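Local atomic coordinates of nitrogenase molybdenum-iron protein alpha chain (Clostridium pasteurianum, PDB entry 4WES), a protein that forms, with the beta chain, the molybdenum-iron component of nitrogenase, which reduces dinitrogen to ammonium using electrons from ferredoxin and energy from ATP hydrolysis. Residues Lys67-Ile72 against Gly140-Cys145; Gly78-Thr83 against Glu103-Thr108. All blocks are in the same frame, centred on the assembly; numbering follows the deposited sequence. Where two conformers were deposited one is given.

Contact 1 of 2, residues Lys67-Ile72 against Gly140-Cys145. With CLF (Fe(8)-S(7) cluster), chain H.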
ATOM      1  N   LYS A  67     -15.436  -2.401 -30.965  1.00  8.16           N
ATOM      2  CA  LYS A  67     -14.943  -3.266 -29.908  1.00  8.43           C
ATOM      3  C   LYS A  67     -14.841  -4.726 -30.267  1.00  7.91           C
ATOM      4  O   LYS A  67     -14.187  -5.482 -29.561  1.00  9.06           O
ATOM      5  CB  LYS A  67     -15.838  -3.099 -28.678  1.00  8.24           C
ATOM      6  CG  LYS A  67     -17.265  -3.604 -28.893  1.00  8.89           C
ATOM      7  CD  LYS A  67     -18.250  -3.087 -27.879  1.00  9.23           C
ATOM      8  CE  LYS A  67     -19.657  -3.415 -28.288  1.00  9.10           C
ATOM      9  NZ  LYS A  67     -20.643  -2.921 -27.304  1.00  9.39           N
ATOM     10  N   ASP A  68     -15.541  -5.154 -31.334  1.00  9.15           N
ATOM     11  CA  ASP A  68     -15.529  -6.578 -31.733  1.00  8.62           C
ATOM     12  C   ASP A  68     -14.780  -6.775 -33.045  1.00  9.24           C
ATOM     13  O   ASP A  68     -14.860  -7.859 -33.657  1.00 10.38           O
ATOM     14  CB  ASP A  68     -16.932  -7.174 -31.772  1.00  9.25           C
ATOM     15  CG  ASP A  68     -17.862  -6.484 -32.744  1.00 10.23           C
ATOM     16  OD1 ASP A  68     -17.508  -5.451 -33.330  1.00 10.01           O
ATOM     17  OD2 ASP A  68     -18.968  -7.009 -32.880  1.00 13.68           O
ATOM     18  N   MET A  69     -13.999  -5.767 -33.430  1.00  8.98           N
ATOM     19  CA  MET A  69     -13.038  -5.848 -34.511  1.00  9.92           C
ATOM     20  C   MET A  69     -11.642  -5.928 -33.926  1.00  9.70           C
ATOM     21  O   MET A  69     -11.343  -5.155 -33.014  1.00 12.62           O
ATOM     22  CB  MET A  69     -13.251  -4.612 -35.408  1.00 12.83           C
ATOM     23  CG  MET A  69     -12.352  -4.388 -36.592  1.00 13.01           C
ATOM     24  SD  MET A  69     -13.095  -3.094 -37.613  1.00 12.85           S
ATOM     25  CE  MET A  69     -11.727  -2.931 -38.787  1.00 13.87           C
ATOM     26  N   VAL A  70     -10.806  -6.849 -34.416  1.00  9.32           N
ATOM     27  CA  VAL A  70      -9.400  -6.897 -33.974  1.00  8.84           C
ATOM     28  C   VAL A  70      -8.591  -5.921 -34.820  1.00  8.84           C
ATOM     29  O   VAL A  70      -8.528  -6.043 -36.022  1.00  9.96           O
ATOM     30  CB  VAL A  70      -8.830  -8.333 -34.047  1.00  9.95           C
ATOM     31  CG1 VAL A  70      -7.311  -8.321 -33.916  1.00 11.12           C
ATOM     32  CG2 VAL A  70      -9.456  -9.194 -32.983  1.00 10.43           C
ATOM     33  N   HIS A  71      -7.999  -4.921 -34.148  1.00  8.21           N
ATOM     34  CA  HIS A  71      -7.243  -3.881 -34.825  1.00  8.68           C
ATOM     35  C   HIS A  71      -5.750  -4.160 -34.730  1.00  8.19           C
ATOM     36  O   HIS A  71      -5.174  -4.090 -33.659  1.00  8.77           O
ATOM     37  CB  HIS A  71      -7.553  -2.510 -34.192  1.00  8.34           C
ATOM     38  CG  HIS A  71      -9.006  -2.185 -34.197  1.00  8.24           C
ATOM     39  ND1 HIS A  71      -9.688  -1.797 -35.322  1.00  8.82           N
ATOM     40  CD2 HIS A  71      -9.893  -2.199 -33.181  1.00  9.18           C
ATOM     41  CE1 HIS A  71     -10.954  -1.604 -34.989  1.00  9.04           C
ATOM     42  NE2 HIS A  71     -11.092  -1.817 -33.696  1.00  9.14           N
ATOM     43  N   ILE A  72      -5.150  -4.541 -35.859  1.00  8.12           N
ATOM     44  CA  ILE A  72      -3.735  -4.913 -35.896  1.00  8.27           C
ATOM     45  C   ILE A  72      -2.909  -3.768 -36.443  1.00  8.40           C
ATOM     46  O   ILE A  72      -3.073  -3.367 -37.599  1.00  8.80           O
ATOM     47  CB  ILE A  72      -3.480  -6.174 -36.753  1.00  8.83           C
ATOM     48  CG1 ILE A  72      -4.357  -7.354 -36.286  1.00  9.01           C
ATOM     49  CG2 ILE A  72      -2.001  -6.532 -36.705  1.00  9.68           C
ATOM     50  CD1 ILE A  72      -4.200  -8.604 -37.151  1.00 10.19           C
ATOM     51  N   GLY A 140      -8.935  -5.182 -38.704  1.00  8.82           N
ATOM     52  CA  GLY A 140      -8.339  -4.017 -39.340  1.00  9.17           C
ATOM     53  C   GLY A 140      -6.826  -4.133 -39.343  1.00  8.73           C
ATOM     54  O   GLY A 140      -6.238  -4.685 -38.415  1.00  9.04           O
ATOM     55  N   VAL A 141      -6.201  -3.582 -40.388  1.00  9.31           N
ATOM     56  CA  VAL A 141      -4.760  -3.512 -40.524  0.52  8.65           C
ATOM     57  C   VAL A 141      -4.389  -2.062 -40.735  1.00  9.14           C
ATOM     58  O   VAL A 141      -4.891  -1.430 -41.672  1.00  9.94           O
ATOM     59  CB  VAL A 141      -4.277  -4.288 -41.740  0.52  8.53           C
ATOM     60  CG1 VAL A 141      -2.765  -4.131 -41.878  0.52  8.47           C
ATOM     61  CG2 VAL A 141      -4.689  -5.749 -41.633  0.52  8.85           C
ATOM     62  N   TYR A 142      -3.508  -1.522 -39.883  1.00  9.04           N
ATOM     63  CA  TYR A 142      -3.236  -0.100 -39.862  1.00  9.21           C
ATOM     64  C   TYR A 142      -1.761   0.145 -40.166  1.00  9.10           C
ATOM     65  O   TYR A 142      -0.890  -0.344 -39.435  1.00  9.51           O
ATOM     66  CB  TYR A 142      -3.603   0.487 -38.480  1.00  9.28           C
ATOM     67  CG  TYR A 142      -5.062   0.261 -38.199  1.00  8.70           C
ATOM     68  CD1 TYR A 142      -6.030   1.155 -38.601  1.00  8.67           C
ATOM     69  CD2 TYR A 142      -5.479  -0.897 -37.597  1.00  8.52           C
ATOM     70  CE1 TYR A 142      -7.372   0.896 -38.400  1.00  9.19           C
ATOM     71  CE2 TYR A 142      -6.818  -1.204 -37.414  1.00  8.66           C
ATOM     72  CZ  TYR A 142      -7.768  -0.288 -37.823  1.00  8.81           C
ATOM     73  OH  TYR A 142      -9.116  -0.555 -37.672  1.00  9.69           O
ATOM     74  N   ALA A 143      -1.488   0.894 -41.230  1.00  9.04           N
ATOM     75  CA  ALA A 143      -0.119   1.235 -41.564  1.00  8.88           C
ATOM     76  C   ALA A 143       0.475   2.244 -40.567  1.00  9.15           C
ATOM     77  O   ALA A 143      -0.227   3.045 -39.975  1.00  9.78           O
ATOM     78  CB  ALA A 143      -0.028   1.796 -42.974  1.00  9.63           C
ATOM     79  N   THR A 144       1.788   2.185 -40.466  1.00  9.12           N
ATOM     80  CA  THR A 144       2.603   3.064 -39.650  1.00  8.60           C
ATOM     81  C   THR A 144       3.754   3.581 -40.529  1.00  8.93           C
ATOM     82  O   THR A 144       3.924   3.126 -41.662  1.00  9.44           O
ATOM     83  CB  THR A 144       3.157   2.331 -38.429  1.00  8.58           C
ATOM     84  OG1 THR A 144       3.987   1.278 -38.870  1.00  9.64           O
ATOM     85  CG2 THR A 144       2.056   1.857 -37.534  1.00  9.05           C
ATOM     86  N   CYS A 145       4.568   4.505 -39.995  1.00  8.58           N
ATOM     87  CA  CYS A 145       5.643   5.135 -40.768  1.00  9.31           C
ATOM     88  C   CYS A 145       6.394   4.259 -41.777  1.00  9.78           C
ATOM     89  O   CYS A 145       6.549   4.696 -42.921  1.00 11.34           O
ATOM     90  CB  CYS A 145       6.617   5.850 -39.824  1.00  9.43           C
ATOM     91  SG  CYS A 145       5.962   7.384 -39.129  1.00  9.75           S
TER
HETATM   92 FE1  CLF H 604       4.844   7.000 -37.142  1.00  8.84          FE
HETATM   93 FE2  CLF H 604       5.111   7.641 -34.743  1.00  9.41          FE
HETATM   94 FE3  CLF H 604       2.554   7.802 -35.778  1.00  8.59          FE
HETATM   95 FE4  CLF H 604       3.796   5.436 -35.318  1.00  8.55          FE
HETATM   96  S1  CLF H 604       6.146   5.607 -35.710  1.00  9.07           S
HETATM   97  S2A CLF H 604       4.374   9.134 -36.321  1.00  9.11           S
HETATM   98  S4A CLF H 604       3.148   6.950 -33.745  1.00  9.16           S
HETATM   99  S3A CLF H 604       2.729   6.027 -37.284  1.00  8.69           S
HETATM  100 FE5  CLF H 604       5.491   3.354 -33.152  0.66 11.95          FE
HETATM  101 FE6  CLF H 604       8.795   3.497 -34.617  0.66 10.01          FE
HETATM  102 FE7  CLF H 604       7.923   3.980 -32.054  1.00  8.51          FE
HETATM  103 FE8  CLF H 604       7.213   6.031 -33.644  1.00  9.34          FE
HETATM  104  S2B CLF H 604       7.361   2.195 -33.390  1.00  9.43           S
HETATM  105  S3B CLF H 604       9.345   5.318 -33.300  1.00  9.35           S
HETATM  106  S4B CLF H 604       5.968   5.197 -31.876  1.00  8.70           S

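Contact 2 of 2, residues Gly78-Thr83 against Glu103-Thr108. With CLF (Fe(8)-S(7) cluster), chain H.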
ATOM      1  N   GLY A  78       5.888   0.575 -30.747  1.00  8.19           N
ATOM      2  CA  GLY A  78       5.344   1.733 -30.087  1.00  8.26           C
ATOM      3  C   GLY A  78       4.018   2.202 -30.629  1.00  7.99           C
ATOM      4  O   GLY A  78       3.109   2.540 -29.866  1.00  8.42           O
ATOM      5  N   CYS A  79       3.911   2.252 -31.952  1.00  8.41           N
ATOM      6  CA  CYS A  79       2.577   2.618 -32.485  1.00  8.78           C
ATOM      7  C   CYS A  79       1.446   1.856 -31.838  1.00  7.86           C
ATOM      8  O   CYS A  79       0.360   2.380 -31.620  1.00  8.63           O
ATOM      9  CB  CYS A  79       2.569   2.443 -33.995  1.00  8.44           C
ATOM     10  SG  CYS A  79       3.974   3.141 -34.881  1.00  8.71           S
ATOM     11  N   SER A  80       1.687   0.560 -31.573  1.00  7.70           N
ATOM     12  CA  SER A  80       0.680  -0.253 -30.874  1.00  7.91           C
ATOM     13  C   SER A  80       0.601   0.101 -29.382  1.00  8.06           C
ATOM     14  O   SER A  80      -0.469   0.409 -28.871  1.00  8.10           O
ATOM     15  CB  SER A  80       1.061  -1.723 -31.062  1.00  8.86           C
ATOM     16  OG  SER A  80       0.106  -2.574 -30.432  1.00  8.91           O
ATOM     17  N   PHE A  81       1.740   0.048 -28.685  1.00  7.98           N
ATOM     18  CA  PHE A  81       1.795   0.296 -27.240  1.00  7.75           C
ATOM     19  C   PHE A  81       1.146   1.619 -26.868  1.00  7.73           C
ATOM     20  O   PHE A  81       0.442   1.699 -25.857  1.00  7.86           O
ATOM     21  CB  PHE A  81       3.257   0.296 -26.779  1.00  8.43           C
ATOM     22  CG  PHE A  81       3.419   0.530 -25.312  1.00  8.16           C
ATOM     23  CD1 PHE A  81       3.391  -0.508 -24.397  1.00 10.12           C
ATOM     24  CD2 PHE A  81       3.605   1.814 -24.829  1.00  8.48           C
ATOM     25  CE1 PHE A  81       3.541  -0.302 -23.036  1.00 11.15           C
ATOM     26  CE2 PHE A  81       3.743   2.031 -23.486  1.00 10.47           C
ATOM     27  CZ  PHE A  81       3.717   0.997 -22.584  1.00 11.21           C
ATOM     28  N   TYR A  82       1.349   2.661 -27.664  1.00  7.47           N
ATOM     29  CA  TYR A  82       0.842   3.983 -27.331  1.00  7.43           C
ATOM     30  C   TYR A  82      -0.655   4.156 -27.635  1.00  8.07           C
ATOM     31  O   TYR A  82      -1.213   5.215 -27.329  1.00  8.79           O
ATOM     32  CB  TYR A  82       1.718   5.063 -27.982  1.00  8.11           C
ATOM     33  CG  TYR A  82       3.099   5.040 -27.395  1.00  7.96           C
ATOM     34  CD1 TYR A  82       3.304   5.302 -26.047  1.00  8.54           C
ATOM     35  CD2 TYR A  82       4.214   4.762 -28.175  1.00  8.87           C
ATOM     36  CE1 TYR A  82       4.570   5.247 -25.474  1.00  8.43           C
ATOM     37  CE2 TYR A  82       5.475   4.693 -27.598  1.00  8.53           C
ATOM     38  CZ  TYR A  82       5.654   4.953 -26.262  1.00  8.57           C
ATOM     39  OH  TYR A  82       6.902   4.924 -25.662  1.00  9.60           O
ATOM     40  N   THR A  83      -1.306   3.080 -28.113  1.00  7.61           N
ATOM     41  CA  THR A  83      -2.757   3.045 -28.258  1.00  7.85           C
ATOM     42  C   THR A  83      -3.395   2.095 -27.259  1.00  8.15           C
ATOM     43  O   THR A  83      -4.594   1.785 -27.361  1.00 10.81           O
ATOM     44  CB  THR A  83      -3.195   2.741 -29.689  1.00  8.40           C
ATOM     45  OG1 THR A  83      -2.789   1.414 -30.079  1.00  8.99           O
ATOM     46  CG2 THR A  83      -2.649   3.778 -30.653  1.00  9.38           C
ATOM     47  N   GLU A 103      -9.311  -4.182 -24.011  1.00  8.57           N
ATOM     48  CA  GLU A 103      -8.241  -4.350 -23.040  1.00  9.81           C
ATOM     49  C   GLU A 103      -6.944  -4.811 -23.685  1.00  9.35           C
ATOM     50  O   GLU A 103      -5.971  -5.020 -22.977  1.00 11.64           O
ATOM     51  CB  GLU A 103      -8.676  -5.307 -21.927  1.00  9.18           C
ATOM     52  CG  GLU A 103      -9.884  -4.815 -21.145  1.00 10.36           C
ATOM     53  CD  GLU A 103     -10.759  -5.870 -20.502  1.00 10.15           C
ATOM     54  OE1 GLU A 103     -11.435  -5.536 -19.501  1.00 11.19           O
ATOM     55  OE2 GLU A 103     -10.817  -7.012 -21.012  1.00 10.25           O
ATOM     56  N   TYR A 104      -6.925  -4.960 -25.003  1.00  8.12           N
ATOM     57  CA  TYR A 104      -5.819  -5.540 -25.733  1.00  8.21           C
ATOM     58  C   TYR A 104      -5.272  -4.567 -26.759  1.00  8.12           C
ATOM     59  O   TYR A 104      -6.010  -3.749 -27.281  1.00  8.32           O
ATOM     60  CB  TYR A 104      -6.243  -6.797 -26.510  1.00  8.73           C
ATOM     61  CG  TYR A 104      -6.797  -7.894 -25.664  1.00  8.17           C
ATOM     62  CD1 TYR A 104      -6.012  -8.939 -25.221  1.00  9.42           C
ATOM     63  CD2 TYR A 104      -8.143  -7.924 -25.302  1.00  9.31           C
ATOM     64  CE1 TYR A 104      -6.543  -9.962 -24.442  1.00  9.21           C
ATOM     65  CE2 TYR A 104      -8.662  -8.942 -24.528  1.00  9.13           C
ATOM     66  CZ  TYR A 104      -7.873  -9.973 -24.116  1.00  8.16           C
ATOM     67  OH  TYR A 104      -8.416 -10.967 -23.348  1.00  9.71           O
ATOM     68  N   VAL A 105      -3.984  -4.702 -27.094  1.00  7.63           N
ATOM     69  CA  VAL A 105      -3.472  -4.154 -28.358  1.00  7.82           C
ATOM     70  C   VAL A 105      -2.759  -5.256 -29.127  1.00  8.01           C
ATOM     71  O   VAL A 105      -2.089  -6.123 -28.541  1.00  9.39           O
ATOM     72  CB  VAL A 105      -2.545  -2.935 -28.172  1.00  8.46           C
ATOM     73  CG1 VAL A 105      -3.350  -1.721 -27.739  1.00  8.76           C
ATOM     74  CG2 VAL A 105      -1.391  -3.209 -27.212  1.00  8.78           C
ATOM     75  N   PHE A 106      -2.893  -5.152 -30.448  1.00  7.91           N
ATOM     76  CA  PHE A 106      -2.411  -6.167 -31.377  1.00  8.03           C
ATOM     77  C   PHE A 106      -1.470  -5.538 -32.383  1.00  8.08           C
ATOM     78  O   PHE A 106      -1.774  -4.487 -32.915  1.00  8.34           O
ATOM     79  CB  PHE A 106      -3.603  -6.751 -32.131  1.00  8.42           C
ATOM     80  CG  PHE A 106      -4.639  -7.387 -31.249  1.00  8.67           C
ATOM     81  CD1 PHE A 106      -4.429  -8.648 -30.728  1.00  9.14           C
ATOM     82  CD2 PHE A 106      -5.796  -6.732 -30.929  1.00  9.09           C
ATOM     83  CE1 PHE A 106      -5.382  -9.216 -29.924  1.00  9.90           C
ATOM     84  CE2 PHE A 106      -6.783  -7.313 -30.147  1.00  9.63           C
ATOM     85  CZ  PHE A 106      -6.553  -8.549 -29.621  1.00 10.15           C
ATOM     86  N   SER A 107      -0.374  -6.222 -32.704  1.00  8.52           N
ATOM     87  CA  SER A 107       0.507  -5.675 -33.715  0.52  8.65           C
ATOM     88  C   SER A 107       1.400  -6.738 -34.301  1.00  8.77           C
ATOM     89  O   SER A 107       1.483  -7.881 -33.827  1.00  9.35           O
ATOM     90  CB  SER A 107       1.383  -4.609 -33.127  0.52  7.48           C
ATOM     91  OG  SER A 107       2.378  -5.200 -32.314  0.52  8.33           O
ATOM     92  N   THR A 108       2.087  -6.361 -35.398  1.00  8.39           N
ATOM     93  CA  THR A 108       3.052  -7.247 -36.023  1.00  8.95           C
ATOM     94  C   THR A 108       4.460  -7.036 -35.483  1.00  9.06           C
ATOM     95  O   THR A 108       5.360  -7.785 -35.854  1.00  9.87           O
ATOM     96  CB  THR A 108       3.070  -7.045 -37.537  1.00  9.51           C
ATOM     97  OG1 THR A 108       3.320  -5.665 -37.813  1.00  9.54           O
ATOM     98  CG2 THR A 108       1.747  -7.482 -38.166  1.00 10.18           C
TER
HETATM   99 FE1  CLF H 604       4.844   7.000 -37.142  1.00  8.84          FE
HETATM  100 FE2  CLF H 604       5.111   7.641 -34.743  1.00  9.41          FE
HETATM  101 FE3  CLF H 604       2.554   7.802 -35.778  1.00  8.59          FE
HETATM  102 FE4  CLF H 604       3.796   5.436 -35.318  1.00  8.55          FE
HETATM  103  S1  CLF H 604       6.146   5.607 -35.710  1.00  9.07           S
HETATM  104  S2A CLF H 604       4.374   9.134 -36.321  1.00  9.11           S
HETATM  105  S4A CLF H 604       3.148   6.950 -33.745  1.00  9.16           S
HETATM  106  S3A CLF H 604       2.729   6.027 -37.284  1.00  8.69           S
HETATM  107 FE5  CLF H 604       5.491   3.354 -33.152  0.66 11.95          FE
HETATM  108 FE6  CLF H 604       8.795   3.497 -34.617  0.66 10.01          FE
HETATM  109 FE7  CLF H 604       7.923   3.980 -32.054  1.00  8.51          FE
HETATM  110 FE8  CLF H 604       7.213   6.031 -33.644  1.00  9.34          FE
HETATM  111  S2B CLF H 604       7.361   2.195 -33.390  1.00  9.43           S
HETATM  112  S3B CLF H 604       9.345   5.318 -33.300  1.00  9.35           S
HETATM  113  S4B CLF H 604       5.968   5.197 -31.876  1.00  8.70           S
HETATM  114  O   HOH W   1      -2.176  -1.866 -31.775  1.00  9.63           O
HETATM  115  O   HOH W   2       1.001  -5.233 -29.672  1.00 12.91           O

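Contact 1 of 2, residues Lys67-Ile72 against Gly140-Cys145
H71 and Y142 meet rim to rim, their planes at 53°, neither ring lying over the other. H71 ND1 and Y142 OH share a hydrogen bond of 2.7 Å, with the hydroxyl at the edge of the imidazole, near its plane. Beside the bond, Y142 CE2 rests 3.6 Å from H71 CB. M69 joins them: CG is anti to the backbone N (chi1 177°) and the chain stays extended beyond it, ending with CE 3.7 Å from Y142 OH and 3.6 Å from G140 N. M69 CE and the Y142 hydroxyl both lie on the face of G140 where the side chain that glycine lacks would stand.

Beneath the side chains runs a parallel ladder between 69-74 and 138-143, neighbouring strands of a parallel sheet in the alpha chain. G140 N bonds to V70 O at 2.8 Å and I72 N to G140 O at 2.8 Å, while Y142 N closes on I72 O at 3.0 Å. I72 and V141 point to the other face, toward helix 120-134. On the H71 side helix 54-63 covers the rings, and F172 lies nearly parallel to Y142. Past the strand end, C145 SG binds FE1 of the P-cluster at 2.3 Å.

Contact 2 of 2, residues Gly78-Thr83 against Glu103-Thr108
S80 projects from helix 77-81 onto the side chains of V105 and S107, with F106 O beside its hydroxyl. Its OG is anti to the backbone N (chi1 -179°), and the hydroxyl sits against V105, 3.5 Å from CB, while S80 CB meets S107 CB at 3.6 Å. The CG1 methyl of V105, anti to the carbonyl carbon (chi1 -72°), lies 3.7 Å from T83 O, and the two side chains cross at a slant. T83 turns its hydroxyl back onto the last helical turn, where OG1 donates to S80 O at 2.8 Å. T83 N bonds to the same carbonyl, so two donors grip it; K59 also meets T83 OG1.

One residue before S80, C79 SG bridges FE4 and FE5 of the P-cluster, and C79 N is placed close to FE5, consistent with the amide ligation known from oxidised P-clusters. The helix and strand 106-107 belong to the beta-alpha-beta unit that begins with strand 69-74. Beyond F106 and S107 the sheet runs on, antiparallel, into a strand of the beta chain, and Y82 meets Y51 and H52 of that chain.

No direct hydrogen bond spans the two segments. One water instead joins S80 OG, at 2.7 Å, to F106 O, at 2.9 Å; a second lies 2.9 Å from S80 OG and reaches S107 OG, a less certain link because S107 has two conformers. The S80 hydroxyl thus reaches the strand through water, and solvent and van der Waals packing tie down the helix that carries the bridging cysteine.

How the contacts relate
Coming from the N terminus, after helix 54-63, the chain enters strand 69-74, the first partner of contact 1, and passes directly into helix 77-81. It then runs through residues 84-102, which hold neither helix nor strand, and returns at 103-108, where contact 2 closes this short loop. Helices 112-117 and 120-134 follow before strand 138-143 closes the longer loop at contact 1, so the loop of contact 2 lies wholly within that of contact 1. Strand 69-74 sits between 106-107 and 138-143 in the sheet, and F106 CB packs against H71 O. Both contacts reach the same P-cluster, where T144 CG2 of contact 1 touches C79 SG of contact 2.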